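Local coordinates for Pre-mRNA splicing helicase-like protein (Chaetomium thermophilum, PDB 4RVQ) that probably acts in pre-mRNA splicing as a Brr2-type spliceosomal helicase whose PWI-like domain is a likely docking surface for protein or RNA partners, at residues Y13-R17 / D124-G128; L24-I28 / Q38-T42; I66-L70 / V82-I86; S44-L49 / D69-L73; A16-Y22 / L95-R100. One frame throughout, in Å; residues are numbered along the deposited sequence. Where two conformers were deposited one is given.

Contact 1: Y13-R17 / D124-G128; sequences YVHAR and DELYG
E125, A16 and L126 carry this contact between the chain leading toward helix 23-29 and the last turn of helix 120-127. The extended side chain of E125 reaches across so that OE2 meets the backbone N of A16 nearly end-on, at 2.9 Å, in a bond bent to 151°. K91, from helix 89-99, forms a salt bridge to the same oxygen and also bonds the carbonyl of V14. The H15 ring and the E125 carboxylate run past each other with planes only 21° apart; OE2 lies 3.7 Å above one ring face, toward its rim, and ring atom NE2 comes 3.4 Å from E125 CG. H15, its CG turned away from the backbone N (chi1 -170°), sets its ring alongside the E125 chain, and ND1 accepts from the N of R17 at 3.0 Å. A serine in place of H15 would probably bare the flank of the E125 chain and leave the R17 N-H without its imidazole acceptor. Below this polar layer the methyl of A16 rests on L126, CB to CB 4.0 Å, and both also touch L95. A carboxylate oxygen shared by a lysine and a main-chain N-H probably fixes where the E125 side chain lies, while A16 and L126 add apolar packing.

Contact 2: L24-I28 / Q38-T42; sequences LQRQI and QHDKT
Q25, I28 and T42 lie at the heart of a helix-loop-helix unit of the all-helical PWI-like domain, in which the short helix 23-29 packs on helix 35-50. The two segments approach to 9.0 Å between axes and cross at 124°, so they run obliquely antiparallel. One hydrogen bond joins the side chains. Q25, extended beyond CG, sends NE2 to OE1 of Q38 at 3.0 Å; the bond is nearly straight (168°), falls on a lone pair in the carbonyl plane, and joins two amides whose planes stand 84° apart. Q38 NE2 in turn bonds the carbonyl of Y32 in the connecting turn, so this amide ties the loop to both helices. A leucine in place of Q25 would probably leave Q38 OE1 without its donor and its amide less firmly oriented. The other contacts are van der Waals. I28 lays CD1 against the CA of T42 at 3.7 Å, while its CG2 touches CB of K41. L24 CD2 meets the T42 methyl CG2 at 3.9 Å. H39 flanks the Q25 amide, its CD2 edge turned to OE1. T42 is pinned from within its own helix: Q38 O takes both T42 N and T42 OG1, from opposite faces of the carbonyl plane, and the hydroxyl oxygen OG1 then sits 3.3 Å from the CA of Q25.

Contact 3: I66-L70 / V82-I86; sequences IENDL and VQKLI
L70 and I86 interlock across an antiparallel helix pair of the domain, helix 63-73 against helix 79-87, whose axes here stay 10.4 Å apart and cross at 139°. No hydrogen bond bridges the two segments; the contact is van der Waals packing, mostly apolar. The main contributor is L70, modelled in two conformers. In the one described, its methyl CD2 enters the hollow between V82, L85 and I86, touching CB of L85 at 4.0 Å and CG1 of I86 at 3.9 Å, while the L70 and I86 side chains lie alongside, pointing opposite ways. V82 closes the end of this hollow nearer the connecting loop: CG1, anti to the backbone N (chi1 170°), faces the L70 side chain, and CG2 approaches the L70 carbonyl oxygen. L85 continues inward to W23 and L24 of helix 23-29, so the pair is backed by a third helix. Toward the other end, I66 adds a looser touch, CG2 to I86 CG1 at 4.3 Å. A second kind of contact is methyl against the aliphatic part of a charged residue. I86 stretches across E67 at about a right angle, and its terminal CD1 rests 3.7 Å from E67 CA and 3.8 Å from E67 CB.

Contact 4: S44-L49 / D69-L73; sequences SALKIL and DLMEL
I48, L70 and L73 are the main bumps that shape this contact, each reaching between residues of the facing helix. L73 forks over the start of segment 44-49: with CG anti to its backbone N (chi1 -175°), it puts CD1 on the CB of S44 at 3.8 Å and CD2 on A45, 3.7 Å from the backbone N and 3.8 Å from CB. A45, with only a methyl group, lets L73 CD2 come this close to the helix backbone, and the same methyl is also touched by L70, whose CD1 lies 3.9 Å from A45 CB in the conformer considered. Helices 35-50 and 63-73 run nearly antiparallel here, 166° between directions and 10.2 Å between axes, as two consecutive members of the helical bundle of this PWI-like domain. I48 fills the next groove in the opposite sense: it crosses D69 at a slant and curls round its CB, CD1 at 3.8 Å and CG2 at 3.9 Å, while CD1 also brushes L73 CD2. The other branch of L70 meets L49, CD2 to CD2. L49 itself turns onward to V92 and V93 of helix 89-99, and at the S44 end the carbonyl of L73 accepts a hydrogen bond from K41 NZ.

Contact 5: A16-Y22 / L95-R100; sequences AREIDAY and LTRLAR. With EDO (1,2-ethanediol), chain F.
The carbonyl oxygen of A21 is gripped by two nitrogens of R100, NE at 3.0 Å and NH2 at 3.3 Å, both arriving from the same face of the carbonyl plane, NE closer to that plane and NH2 well above it. The oxygen lies close to the guanidinium plane, at its edge, so the arginine holds it side-on at the end of helix 89-99. R100 NH2 also stands 3.4 Å above one face of the Y22 ring, toward the rim, in a cation-pi contact with the two planes 75° apart. The chain approaching this point is tightly turned. I19 centres an inverse gamma turn, and D20 OD2 accepts from the N of Y22, an Asx turn just before helix 23-29, where Y22 is the N-cap; D20 OD1 meanwhile makes a salt bridge to R26. A water molecule donates both to D20 O and, at 2.7 Å, to T96 OG1, a hydroxyl also bonded to the carbonyl of V92. Beneath lies an apolar layer. L95 fits its CD1 against A16, 3.6 Å from CB, while I19 crosses it at about a right angle, a chi1 of -56° bringing CG2 to 3.9 Å from L95 CB. A99 CB lies against the backbone N of A21 at 3.5 Å. Farther round the helix, R97 forms a salt bridge with E113 and a weak bond to O1 of 1,2-ethanediol, probably from the crystallisation liquor. A21 O and D20 O, both main-chain, are thus satisfied by an arginine and a water alongside the apolar packing, and R100 probably helps to hold the A21 carbonyl.

Overall arrangement
Contact 1 brings the two ends of the domain together, and contacts 2, 3 and 4 lie along the chain within the loop it closes. Contact 5 shares A16 and R17 with contact 1, the centres about 10 Å apart, and L126 packs on both L95 and L98. Contacts 3 and 4 are the most closely joined, centres about 6 Å apart, with L70 common to both and helix 63-73 packed between two others. Contact 2 links to them through helix 35-50, through L24 on L85, and through K41 with L73. A salt bridge from R26 to D20 joins contacts 2 and 5, and L46 on T96 bridges contacts 4 and 5. Contact 1 lies across the chain's centre from contacts 2, 3 and 4.

Contact 1: Y13-R17 / D124-G128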
# COMPACT_ATOMS: atom_id res chain seq x y z
N TYR A 13 9.47 5.50 2.60
CA TYR A 13 10.09 4.32 2.00
C TYR A 13 9.65 3.05 2.74
O TYR A 13 9.70 3.01 3.96
CB TYR A 13 11.64 4.41 1.96
CG TYR A 13 12.19 3.22 1.22
CD1 TYR A 13 12.08 3.13 -0.14
CD2 TYR A 13 12.73 2.13 1.91
CE1 TYR A 13 12.52 2.01 -0.82
CE2 TYR A 13 13.14 1.02 1.24
CZ TYR A 13 13.04 0.95 -0.11
OH TYR A 13 13.48 -0.19 -0.76
N VAL A 14 9.28 2.03 1.97
CA VAL A 14 8.95 0.71 2.53
C VAL A 14 9.45 -0.30 1.52
O VAL A 14 9.12 -0.25 0.34
CB VAL A 14 7.43 0.55 2.78
CG1 VAL A 14 6.58 0.84 1.61
CG2 VAL A 14 7.16 -0.84 3.33
N HIS A 15 10.30 -1.20 1.98
CA HIS A 15 10.86 -2.22 1.11
C HIS A 15 9.78 -3.28 0.81
O HIS A 15 8.95 -3.59 1.66
CB HIS A 15 12.09 -2.89 1.73
CG HIS A 15 12.82 -3.76 0.78
ND1 HIS A 15 12.55 -5.10 0.63
CD2 HIS A 15 13.84 -3.47 -0.07
CE1 HIS A 15 13.37 -5.60 -0.28
NE2 HIS A 15 14.16 -4.63 -0.72
N ALA A 16 9.84 -3.88 -0.38
CA ALA A 16 8.87 -4.90 -0.76
C ALA A 16 8.75 -6.01 0.30
O ALA A 16 7.66 -6.51 0.55
CB ALA A 16 9.23 -5.49 -2.10
N ARG A 17 9.86 -6.43 0.90
CA ARG A 17 9.79 -7.54 1.86
C ARG A 17 9.03 -7.18 3.13
O ARG A 17 8.66 -8.08 3.89
CB ARG A 17 11.19 -8.04 2.21
CG ARG A 17 12.01 -7.13 3.10
CD ARG A 17 13.45 -7.65 3.20
NE ARG A 17 13.54 -8.77 4.10
CZ ARG A 17 14.58 -9.58 4.29
NH1 ARG A 17 15.73 -9.50 3.59
NH2 ARG A 17 14.42 -10.52 5.19
N ASP A 124 11.72 -7.64 -8.47
CA ASP A 124 13.15 -7.71 -8.23
C ASP A 124 13.47 -7.36 -6.80
O ASP A 124 14.33 -7.98 -6.16
CB ASP A 124 13.89 -6.74 -9.14
CG ASP A 124 14.01 -7.21 -10.57
OD1 ASP A 124 13.77 -8.38 -10.88
OD2 ASP A 124 14.42 -6.38 -11.42
N GLU A 125 12.80 -6.36 -6.25
CA GLU A 125 13.01 -6.00 -4.86
C GLU A 125 12.60 -7.16 -3.95
O GLU A 125 13.30 -7.51 -2.99
CB GLU A 125 12.16 -4.77 -4.54
CG GLU A 125 12.81 -3.79 -3.76
CD GLU A 125 12.05 -2.56 -3.39
OE1 GLU A 125 12.42 -1.49 -3.89
OE2 GLU A 125 11.21 -2.57 -2.53
N LEU A 126 11.44 -7.75 -4.22
CA LEU A 126 10.89 -8.78 -3.34
C LEU A 126 11.76 -10.04 -3.34
O LEU A 126 12.09 -10.57 -2.29
CB LEU A 126 9.48 -9.13 -3.78
CG LEU A 126 8.76 -10.17 -2.94
CD1 LEU A 126 8.59 -9.65 -1.53
CD2 LEU A 126 7.44 -10.52 -3.56
N TYR A 127 12.11 -10.50 -4.53
CA TYR A 127 12.75 -11.79 -4.71
C TYR A 127 14.26 -11.73 -4.89
O TYR A 127 14.95 -12.75 -4.78
CB TYR A 127 12.11 -12.54 -5.90
CG TYR A 127 10.65 -12.89 -5.72
CD1 TYR A 127 10.17 -13.41 -4.52
CD2 TYR A 127 9.75 -12.71 -6.74
CE1 TYR A 127 8.85 -13.78 -4.38
CE2 TYR A 127 8.41 -13.07 -6.59
CZ TYR A 127 7.97 -13.59 -5.39
OH TYR A 127 6.65 -13.95 -5.24
N GLY A 128 14.79 -10.56 -5.17
CA GLY A 128 16.20 -10.36 -5.47
C GLY A 128 16.49 -10.53 -6.95
O GLY A 128 15.70 -11.08 -7.70

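Contact 2: L24-I28 / Q38-T42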
# COMPACT_ATOMS: atom_id res chain seq x y z
N LEU A 24 -0.68 -3.25 5.59
CA LEU A 24 -1.55 -2.09 5.45
C LEU A 24 -2.47 -1.96 6.66
O LEU A 24 -2.65 -0.87 7.23
CB LEU A 24 -2.33 -2.17 4.15
CG LEU A 24 -3.35 -1.05 3.94
CD1 LEU A 24 -2.71 0.34 3.96
CD2 LEU A 24 -4.13 -1.27 2.67
N GLN A 25 -3.10 -3.08 7.05
CA GLN A 25 -3.98 -3.09 8.20
C GLN A 25 -3.26 -2.60 9.44
O GLN A 25 -3.84 -1.88 10.27
CB GLN A 25 -4.57 -4.48 8.37
CG GLN A 25 -5.64 -4.49 9.43
CD GLN A 25 -6.42 -5.78 9.52
OE1 GLN A 25 -6.45 -6.56 8.58
NE2 GLN A 25 -7.07 -5.99 10.63
N ARG A 26 -1.99 -2.98 9.62
CA ARG A 26 -1.23 -2.51 10.78
C ARG A 26 -0.96 -1.04 10.72
O ARG A 26 -1.01 -0.36 11.74
CB ARG A 26 0.11 -3.19 10.97
CG ARG A 26 0.04 -4.57 11.44
CD ARG A 26 1.40 -5.09 11.94
NE ARG A 26 2.47 -4.97 10.94
CZ ARG A 26 2.63 -5.79 9.90
NH1 ARG A 26 1.83 -6.82 9.71
NH2 ARG A 26 3.61 -5.57 9.04
N GLN A 27 -0.69 -0.50 9.53
CA GLN A 27 -0.49 0.95 9.47
C GLN A 27 -1.77 1.67 9.84
O GLN A 27 -1.75 2.67 10.56
CB GLN A 27 -0.04 1.41 8.09
CG GLN A 27 1.08 0.65 7.47
CD GLN A 27 2.18 0.32 8.46
OE1 GLN A 27 2.80 1.24 9.01
NE2 GLN A 27 2.45 -0.97 8.68
N ILE A 28 -2.90 1.21 9.32
CA ILE A 28 -4.18 1.83 9.60
C ILE A 28 -4.56 1.63 11.07
O ILE A 28 -5.10 2.54 11.71
CB ILE A 28 -5.23 1.22 8.67
CG1 ILE A 28 -4.94 1.66 7.23
CG2 ILE A 28 -6.64 1.58 9.14
CD1 ILE A 28 -5.88 1.04 6.19
N GLN A 38 -10.73 -0.90 11.47
CA GLN A 38 -9.47 -0.91 10.74
C GLN A 38 -9.52 -1.86 9.56
O GLN A 38 -8.89 -1.59 8.54
CB GLN A 38 -8.27 -1.23 11.61
CG GLN A 38 -8.22 -2.71 12.06
CD GLN A 38 -7.11 -3.05 13.03
OE1 GLN A 38 -6.51 -4.10 12.89
NE2 GLN A 38 -6.88 -2.23 14.02
N HIS A 39 -10.27 -2.96 9.69
CA HIS A 39 -10.39 -3.88 8.59
C HIS A 39 -11.22 -3.26 7.44
O HIS A 39 -10.85 -3.39 6.27
CB HIS A 39 -10.96 -5.22 9.01
CG HIS A 39 -10.91 -6.21 7.89
ND1 HIS A 39 -11.93 -6.38 6.99
CD2 HIS A 39 -9.89 -6.99 7.44
CE1 HIS A 39 -11.58 -7.26 6.07
NE2 HIS A 39 -10.35 -7.66 6.33
N ASP A 40 -12.34 -2.60 7.78
CA ASP A 40 -13.09 -1.89 6.76
C ASP A 40 -12.20 -0.93 5.99
O ASP A 40 -12.26 -0.85 4.76
CB ASP A 40 -14.19 -1.05 7.39
CG ASP A 40 -15.45 -1.82 7.79
OD1 ASP A 40 -15.57 -3.02 7.48
OD2 ASP A 40 -16.30 -1.17 8.43
N LYS A 41 -11.39 -0.15 6.73
CA LYS A 41 -10.58 0.86 6.09
C LYS A 41 -9.48 0.24 5.23
O LYS A 41 -9.07 0.83 4.23
CB LYS A 41 -10.04 1.84 7.12
CG LYS A 41 -11.14 2.70 7.77
CD LYS A 41 -10.68 3.93 8.53
CE LYS A 41 -11.78 4.72 9.16
NZ LYS A 41 -12.72 5.35 8.18
N THR A 42 -8.99 -0.94 5.61
CA THR A 42 -8.01 -1.65 4.81
C THR A 42 -8.62 -2.04 3.46
O THR A 42 -8.03 -1.81 2.41
CB THR A 42 -7.48 -2.88 5.56
OG1 THR A 42 -6.88 -2.47 6.79
CG2 THR A 42 -6.47 -3.65 4.77

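Contact 3: I66-L70 / V82-I86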
# COMPACT_ATOMS: atom_id res chain seq x y z
N ILE A 66 -8.07 9.49 -6.20
CA ILE A 66 -7.51 8.59 -5.22
C ILE A 66 -7.22 9.38 -3.94
O ILE A 66 -7.57 8.97 -2.84
CB ILE A 66 -6.24 7.91 -5.79
CG1 ILE A 66 -6.62 6.94 -6.92
CG2 ILE A 66 -5.47 7.24 -4.68
CD1 ILE A 66 -5.44 6.33 -7.65
N GLU A 67 -6.54 10.52 -4.08
CA GLU A 67 -6.24 11.33 -2.92
C GLU A 67 -7.49 11.78 -2.17
O GLU A 67 -7.56 11.71 -0.95
CB GLU A 67 -5.39 12.54 -3.28
CG GLU A 67 -4.88 13.22 -2.02
CD GLU A 67 -4.41 14.63 -2.25
OE1 GLU A 67 -3.34 14.99 -1.71
OE2 GLU A 67 -5.12 15.39 -2.95
N ASN A 68 -8.47 12.31 -2.91
CA ASN A 68 -9.68 12.77 -2.26
C ASN A 68 -10.36 11.66 -1.46
O ASN A 68 -10.74 11.86 -0.30
CB ASN A 68 -10.64 13.35 -3.29
CG ASN A 68 -10.30 14.79 -3.66
OD1 ASN A 68 -9.50 15.48 -3.00
ND2 ASN A 68 -10.92 15.25 -4.73
N ASP A 69 -10.48 10.49 -2.06
CA ASP A 69 -11.16 9.41 -1.41
C ASP A 69 -10.38 8.91 -0.20
O ASP A 69 -10.95 8.61 0.84
CB ASP A 69 -11.43 8.27 -2.39
CG ASP A 69 -12.50 8.62 -3.43
OD1 ASP A 69 -13.14 9.68 -3.30
OD2 ASP A 69 -12.65 7.84 -4.38
N LEU A 70 -9.06 8.83 -0.31
CA LEU A 70 -8.25 8.37 0.81
C LEU A 70 -8.28 9.40 1.97
O LEU A 70 -8.29 9.02 3.15
CB LEU A 70 -6.81 7.98 0.36
CG LEU A 70 -6.08 6.88 1.12
CD1 LEU A 70 -6.80 5.56 0.98
CD2 LEU A 70 -4.64 6.78 0.62
N VAL A 82 -1.72 9.09 4.51
CA VAL A 82 -2.36 9.13 3.21
C VAL A 82 -1.32 9.23 2.08
O VAL A 82 -1.34 8.45 1.12
CB VAL A 82 -3.33 10.32 3.13
CG1 VAL A 82 -3.81 10.50 1.71
CG2 VAL A 82 -4.51 10.11 4.06
N GLN A 83 -0.39 10.18 2.19
CA GLN A 83 0.63 10.38 1.11
C GLN A 83 1.54 9.18 1.03
O GLN A 83 1.92 8.80 -0.05
CB GLN A 83 1.55 11.65 1.20
CG GLN A 83 2.71 11.79 0.01
CD GLN A 83 3.52 13.17 -0.00
OE1 GLN A 83 3.25 14.02 0.86
NE2 GLN A 83 4.56 13.36 -0.95
N LYS A 84 1.93 8.61 2.17
CA LYS A 84 2.78 7.42 2.12
C LYS A 84 2.12 6.29 1.31
O LYS A 84 2.77 5.60 0.52
CB LYS A 84 3.09 6.94 3.54
CG LYS A 84 3.94 5.69 3.61
CD LYS A 84 4.43 5.40 5.01
CE LYS A 84 5.27 4.20 5.12
NZ LYS A 84 5.46 3.90 6.57
N LEU A 85 0.82 6.10 1.53
CA LEU A 85 0.12 5.06 0.81
C LEU A 85 0.04 5.35 -0.69
O LEU A 85 0.27 4.51 -1.54
CB LEU A 85 -1.28 4.85 1.40
CG LEU A 85 -1.28 4.35 2.86
CD1 LEU A 85 -2.72 4.16 3.31
CD2 LEU A 85 -0.46 3.07 3.05
N ILE A 86 -0.26 6.62 -1.02
CA ILE A 86 -0.34 7.00 -2.42
C ILE A 86 1.01 6.88 -3.13
O ILE A 86 1.10 6.36 -4.24
CB ILE A 86 -0.91 8.42 -2.56
CG1 ILE A 86 -2.35 8.45 -2.05
CG2 ILE A 86 -0.84 8.88 -4.00
CD1 ILE A 86 -2.97 9.83 -2.05

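Contact 4: S44-L49 / D69-L73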
# COMPACT_ATOMS: atom_id res chain seq x y z
N SER A 44 -11.23 -0.77 1.99
CA SER A 44 -11.51 0.44 1.21
C SER A 44 -10.23 1.07 0.65
O SER A 44 -10.20 1.49 -0.52
CB SER A 44 -12.23 1.46 2.05
OG SER A 44 -13.50 0.97 2.43
N ALA A 45 -9.19 1.12 1.45
CA ALA A 45 -7.95 1.72 0.98
C ALA A 45 -7.37 0.96 -0.19
O ALA A 45 -6.88 1.56 -1.16
CB ALA A 45 -6.94 1.81 2.13
N LEU A 46 -7.40 -0.38 -0.16
CA LEU A 46 -6.89 -1.13 -1.28
C LEU A 46 -7.69 -0.83 -2.54
O LEU A 46 -7.11 -0.69 -3.63
CB LEU A 46 -6.94 -2.64 -0.98
CG LEU A 46 -5.91 -3.06 0.06
CD1 LEU A 46 -6.25 -4.45 0.59
CD2 LEU A 46 -4.48 -3.03 -0.50
N LYS A 47 -9.02 -0.77 -2.43
CA LYS A 47 -9.83 -0.45 -3.58
C LYS A 47 -9.50 0.93 -4.13
O LYS A 47 -9.31 1.10 -5.33
CB LYS A 47 -11.31 -0.54 -3.25
CG LYS A 47 -12.22 -0.40 -4.45
CD LYS A 47 -11.85 -1.41 -5.57
CE LYS A 47 -12.72 -1.26 -6.82
NZ LYS A 47 -12.32 -2.23 -7.89
N ILE A 48 -9.44 1.91 -3.23
CA ILE A 48 -9.10 3.26 -3.65
C ILE A 48 -7.73 3.34 -4.33
O ILE A 48 -7.58 3.90 -5.41
CB ILE A 48 -9.19 4.23 -2.47
CG1 ILE A 48 -10.63 4.36 -1.98
CG2 ILE A 48 -8.64 5.59 -2.86
CD1 ILE A 48 -10.74 4.95 -0.59
N LEU A 49 -6.72 2.74 -3.70
CA LEU A 49 -5.35 2.83 -4.21
C LEU A 49 -5.19 2.16 -5.54
O LEU A 49 -4.28 2.52 -6.31
CB LEU A 49 -4.38 2.19 -3.23
CG LEU A 49 -4.12 2.98 -1.94
CD1 LEU A 49 -3.47 2.11 -0.88
CD2 LEU A 49 -3.24 4.24 -2.25
N ASP A 69 -10.48 10.49 -2.06
CA ASP A 69 -11.16 9.41 -1.41
C ASP A 69 -10.38 8.91 -0.20
O ASP A 69 -10.95 8.61 0.84
CB ASP A 69 -11.43 8.27 -2.39
CG ASP A 69 -12.50 8.62 -3.43
OD1 ASP A 69 -13.14 9.68 -3.30
OD2 ASP A 69 -12.65 7.84 -4.38
N LEU A 70 -9.06 8.83 -0.31
CA LEU A 70 -8.25 8.37 0.81
C LEU A 70 -8.28 9.40 1.97
O LEU A 70 -8.29 9.02 3.15
CB LEU A 70 -6.81 7.98 0.36
CG LEU A 70 -6.08 6.88 1.12
CD1 LEU A 70 -6.80 5.56 0.98
CD2 LEU A 70 -4.64 6.78 0.62
N MET A 71 -8.26 10.69 1.62
CA MET A 71 -8.27 11.68 2.69
C MET A 71 -9.58 11.56 3.49
O MET A 71 -9.56 11.69 4.71
CB MET A 71 -8.11 13.10 2.14
CG MET A 71 -6.68 13.35 1.63
SD MET A 71 -6.35 15.03 1.07
CE MET A 71 -7.53 15.17 -0.30
N GLU A 72 -10.71 11.38 2.81
CA GLU A 72 -11.97 11.19 3.49
C GLU A 72 -11.97 9.90 4.33
O GLU A 72 -12.49 9.89 5.45
CB GLU A 72 -13.10 11.14 2.49
CG GLU A 72 -14.47 10.97 3.16
CD GLU A 72 -15.64 11.02 2.21
OE1 GLU A 72 -16.69 10.37 2.49
OE2 GLU A 72 -15.55 11.70 1.17
N LEU A 73 -11.36 8.83 3.81
CA LEU A 73 -11.32 7.57 4.53
C LEU A 73 -10.62 7.74 5.87
O LEU A 73 -10.96 7.07 6.86
CB LEU A 73 -10.60 6.53 3.67
CG LEU A 73 -10.58 5.11 4.23
CD1 LEU A 73 -12.03 4.51 4.25
CD2 LEU A 73 -9.66 4.21 3.40

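Contact 5: A16-Y22 / L95-R100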
# COMPACT_ATOMS: atom_id res chain seq x y z
N ALA A 16 9.84 -3.88 -0.38
CA ALA A 16 8.87 -4.90 -0.76
C ALA A 16 8.75 -6.01 0.30
O ALA A 16 7.66 -6.51 0.55
CB ALA A 16 9.23 -5.49 -2.10
N ARG A 17 9.86 -6.43 0.90
CA ARG A 17 9.79 -7.54 1.86
C ARG A 17 9.03 -7.18 3.13
O ARG A 17 8.66 -8.08 3.89
CB ARG A 17 11.19 -8.04 2.21
CG ARG A 17 12.01 -7.13 3.10
CD ARG A 17 13.45 -7.65 3.20
NE ARG A 17 13.54 -8.77 4.10
CZ ARG A 17 14.58 -9.58 4.29
NH1 ARG A 17 15.73 -9.50 3.59
NH2 ARG A 17 14.42 -10.52 5.19
N GLU A 18 8.82 -5.89 3.37
CA GLU A 18 8.10 -5.45 4.55
C GLU A 18 6.59 -5.64 4.40
O GLU A 18 5.89 -5.66 5.40
CB GLU A 18 8.40 -4.00 4.88
CG GLU A 18 9.86 -3.74 5.14
CD GLU A 18 10.09 -2.34 5.61
OE1 GLU A 18 9.66 -2.02 6.75
OE2 GLU A 18 10.68 -1.51 4.86
N ILE A 19 6.09 -5.70 3.18
CA ILE A 19 4.65 -5.67 2.95
C ILE A 19 4.07 -7.07 3.00
O ILE A 19 3.86 -7.71 1.99
CB ILE A 19 4.28 -4.89 1.68
CG1 ILE A 19 4.87 -3.46 1.78
CG2 ILE A 19 2.76 -4.83 1.51
CD1 ILE A 19 4.55 -2.54 0.66
N ASP A 20 3.90 -7.56 4.23
CA ASP A 20 3.22 -8.81 4.48
C ASP A 20 1.72 -8.61 4.28
O ASP A 20 1.21 -7.51 3.99
CB ASP A 20 3.54 -9.30 5.90
CG ASP A 20 3.12 -8.31 6.93
OD1 ASP A 20 3.84 -7.31 7.07
OD2 ASP A 20 2.03 -8.50 7.58
N ALA A 21 0.96 -9.71 4.44
CA ALA A 21 -0.48 -9.71 4.23
C ALA A 21 -1.24 -8.71 5.09
O ALA A 21 -2.35 -8.32 4.70
CB ALA A 21 -1.01 -11.11 4.53
N TYR A 22 -0.67 -8.30 6.23
CA TYR A 22 -1.33 -7.41 7.17
C TYR A 22 -0.61 -6.06 7.31
O TYR A 22 -0.98 -5.29 8.18
CB TYR A 22 -1.44 -8.08 8.54
CG TYR A 22 -2.27 -9.33 8.52
CD1 TYR A 22 -3.62 -9.28 8.67
CD2 TYR A 22 -1.68 -10.58 8.33
CE1 TYR A 22 -4.40 -10.44 8.68
CE2 TYR A 22 -2.41 -11.74 8.34
CZ TYR A 22 -3.77 -11.68 8.49
OH TYR A 22 -4.56 -12.80 8.51
N LEU A 95 1.58 -6.06 -3.61
CA LEU A 95 2.23 -6.90 -2.65
C LEU A 95 1.29 -7.42 -1.57
O LEU A 95 1.50 -8.52 -1.06
CB LEU A 95 3.45 -6.25 -2.04
CG LEU A 95 4.60 -5.95 -3.00
CD1 LEU A 95 5.65 -5.11 -2.35
CD2 LEU A 95 5.13 -7.24 -3.60
N THR A 96 0.26 -6.65 -1.21
CA THR A 96 -0.75 -7.16 -0.29
C THR A 96 -1.45 -8.36 -0.95
O THR A 96 -1.66 -9.41 -0.33
CB THR A 96 -1.74 -6.08 0.12
OG1 THR A 96 -1.03 -5.05 0.82
CG2 THR A 96 -2.82 -6.64 1.00
N ARG A 97 -1.87 -8.20 -2.20
CA ARG A 97 -2.52 -9.27 -2.92
C ARG A 97 -1.60 -10.48 -3.03
O ARG A 97 -2.01 -11.63 -2.78
CB ARG A 97 -2.96 -8.80 -4.30
CG ARG A 97 -3.82 -9.81 -5.00
CD ARG A 97 -4.26 -9.35 -6.40
NE ARG A 97 -4.84 -10.48 -7.12
CZ ARG A 97 -4.91 -10.59 -8.43
NH1 ARG A 97 -4.53 -9.59 -9.19
NH2 ARG A 97 -5.35 -11.70 -8.99
N LEU A 98 -0.37 -10.26 -3.42
CA LEU A 98 0.58 -11.37 -3.58
C LEU A 98 0.83 -12.08 -2.26
O LEU A 98 0.87 -13.33 -2.21
CB LEU A 98 1.88 -10.87 -4.23
CG LEU A 98 2.93 -11.94 -4.55
CD1 LEU A 98 2.40 -13.02 -5.45
CD2 LEU A 98 4.15 -11.27 -5.16
N ALA A 99 0.99 -11.32 -1.19
CA ALA A 99 1.26 -11.94 0.12
C ALA A 99 0.12 -12.84 0.55
O ALA A 99 0.33 -13.76 1.35
CB ALA A 99 1.52 -10.88 1.17
N ARG A 100 -1.08 -12.54 0.11
CA ARG A 100 -2.28 -13.29 0.45
C ARG A 100 -2.55 -14.47 -0.49
O ARG A 100 -3.48 -15.24 -0.18
CB ARG A 100 -3.48 -12.32 0.52
CG ARG A 100 -3.39 -11.46 1.74
CD ARG A 100 -4.34 -10.26 1.75
NE ARG A 100 -4.44 -9.74 3.14
CZ ARG A 100 -5.19 -10.33 4.05
NH1 ARG A 100 -6.08 -11.25 3.71
NH2 ARG A 100 -5.08 -9.99 5.31
C1 EDO F . -4.35 -5.76 -8.08
O1 EDO F . -5.15 -6.83 -8.54
C2 EDO F . -4.81 -4.46 -8.72
O2 EDO F . -6.11 -4.17 -8.19
O HOH W 1 -0.71 -5.39 3.52